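Local coordinates for sister chromatid cohesion protein (Chaetomium thermophilum, PDB 5T8V), which probably loads cohesin onto chromatin and is represented here by its C-terminal fragment, built of HEAT repeats, at residues Gln667-Ala672 and Ser699-Gly704. Residues are numbered along the deposited sequence; the frame is centred on the assembly and turned at random.
Sequences QVRDSA and SDAGPG
A salt bridge between R669 and D700 joins the first turns of helix 666-682 to the loop that leads into helix 703-719, part way along the helical solenoid, with the centre of the contact about 11 Å from the centre of the chain. The two side chains reach toward each other tip to tip: NE of R669 lies 2.6 Å from OD2 of D700, while NH2 of R669 comes within 2.9 Å of OD1 of D700. The approach is not flat, because the guanidinium and carboxylate planes stand 50° apart. The arginine chain bends at chi3 (-68°), which turns NE toward the carboxylate. NH1 of R669 has a different partner, the backbone O of D663, so the guanidinium ties its own helix back to the preceding loop as well as across to D700, whose OD2 has a second cationic partner in R697.

The same carboxylate shapes its own loop through an Asx turn, in which G702 N donates to OD1 of D700 over 3.3 Å, from above the carboxylate plane (41° out of it). An aspartate six residues ahead of a Val-Arg pair's arginine occurs twice at this contact, as D663 with V668-R669 and as D700 with V705-R706, a spacing familiar from HEAT repeats; the bridge therefore pairs the arginine of one such sequence with the aspartate of the next.

Beside the bridge, D670 makes a looser contact with the start of helix 703-719, its OD2 lying 3.8 Å from C of G704. The other carboxylate oxygen, OD1, forms a salt bridge with R708 one turn further along that helix.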
loop_
_atom_site.group_PDB
_atom_site.type_symbol
_atom_site.label_atom_id
_atom_site.label_comp_id
_atom_site.label_asym_id
_atom_site.label_seq_id
_atom_site.Cartn_x
_atom_site.Cartn_y
_atom_site.Cartn_z
ATOM N N GLN A 667 7.115 -5.355 -0.230
ATOM C CA GLN A 667 6.773 -4.156 -0.984
ATOM C C GLN A 667 5.426 -3.573 -0.574
ATOM O O GLN A 667 5.141 -2.414 -0.898
ATOM C CB GLN A 667 6.805 -4.462 -2.482
ATOM C CG GLN A 667 8.221 -4.442 -3.047
ATOM C CD GLN A 667 8.380 -5.280 -4.299
ATOM O OE1 GLN A 667 7.456 -5.403 -5.105
ATOM N NE2 GLN A 667 9.561 -5.867 -4.467
ATOM N N VAL A 668 4.597 -4.341 0.136
ATOM C CA VAL A 668 3.397 -3.767 0.738
ATOM C C VAL A 668 3.787 -2.752 1.804
ATOM O O VAL A 668 3.210 -1.661 1.888
ATOM C CB VAL A 668 2.498 -4.880 1.314
ATOM C CG1 VAL A 668 1.262 -4.286 1.982
ATOM C CG2 VAL A 668 2.087 -5.850 0.217
ATOM N N ARG A 669 4.773 -3.093 2.635
ATOM C CA ARG A 669 5.305 -2.124 3.585
ATOM C C ARG A 669 6.044 -1.007 2.859
ATOM O O ARG A 669 5.926 0.171 3.226
ATOM C CB ARG A 669 6.230 -2.824 4.582
ATOM C CG ARG A 669 5.582 -3.992 5.322
ATOM C CD ARG A 669 6.514 -4.579 6.378
ATOM N NE ARG A 669 7.681 -5.244 5.790
ATOM C CZ ARG A 669 7.850 -6.562 5.692
ATOM N NH1 ARG A 669 6.934 -7.408 6.148
ATOM N NH2 ARG A 669 8.955 -7.041 5.136
ATOM N N ASP A 670 6.798 -1.359 1.814
ATOM C CA ASP A 670 7.527 -0.356 1.044
ATOM C C ASP A 670 6.594 0.735 0.532
ATOM O O ASP A 670 6.918 1.926 0.614
ATOM C CB ASP A 670 8.259 -1.025 -0.120
ATOM C CG ASP A 670 9.310 -0.129 -0.742
ATOM O OD1 ASP A 670 8.939 0.767 -1.528
ATOM O OD2 ASP A 670 10.509 -0.328 -0.451
ATOM N N SER A 671 5.433 0.351 -0.004
ATOM C CA SER A 671 4.462 1.345 -0.457
ATOM C C SER A 671 3.743 1.995 0.721
ATOM O O SER A 671 3.425 3.194 0.680
ATOM C CB SER A 671 3.457 0.694 -1.405
ATOM O OG SER A 671 4.099 0.211 -2.573
ATOM N N ALA A 672 3.481 1.220 1.777
ATOM C CA ALA A 672 2.896 1.784 2.986
ATOM C C ALA A 672 3.684 2.993 3.464
ATOM O O ALA A 672 3.103 3.940 4.010
ATOM C CB ALA A 672 2.835 0.724 4.084
ATOM N N SER A 699 14.231 -1.485 11.325
ATOM C CA SER A 699 14.531 -2.881 11.633
ATOM C C SER A 699 13.636 -3.831 10.849
ATOM O O SER A 699 13.167 -4.842 11.378
ATOM C CB SER A 699 14.400 -3.132 13.132
ATOM O OG SER A 699 13.057 -2.989 13.563
ATOM N N ASP A 700 13.385 -3.523 9.582
ATOM C CA ASP A 700 12.556 -4.359 8.729
ATOM C C ASP A 700 13.430 -5.315 7.928
ATOM O O ASP A 700 14.586 -5.018 7.615
ATOM C CB ASP A 700 11.716 -3.495 7.786
ATOM C CG ASP A 700 10.634 -4.282 7.072
ATOM O OD1 ASP A 700 10.883 -5.448 6.698
ATOM O OD2 ASP A 700 9.530 -3.731 6.884
ATOM N N ALA A 701 12.862 -6.477 7.599
ATOM C CA ALA A 701 13.621 -7.506 6.896
ATOM C C ALA A 701 14.168 -6.979 5.574
ATOM O O ALA A 701 15.378 -7.030 5.321
ATOM C CB ALA A 701 12.741 -8.734 6.665
ATOM N N GLY A 702 13.288 -6.467 4.715
ATOM C CA GLY A 702 13.680 -6.012 3.404
ATOM C C GLY A 702 14.748 -4.933 3.456
ATOM O O GLY A 702 14.605 -3.934 4.166
ATOM N N PRO A 703 15.845 -5.106 2.709
ATOM C CA PRO A 703 16.881 -4.058 2.676
ATOM C C PRO A 703 16.485 -2.818 1.890
ATOM O O PRO A 703 17.216 -1.821 1.945
ATOM C CB PRO A 703 18.079 -4.765 2.029
ATOM C CG PRO A 703 17.487 -5.866 1.235
ATOM C CD PRO A 703 16.270 -6.316 1.981
ATOM N N GLY A 704 15.370 -2.839 1.165
ATOM C CA GLY A 704 14.923 -1.670 0.432
ATOM C C GLY A 704 13.931 -0.846 1.227
ATOM O O GLY A 704 13.984 0.391 1.230
#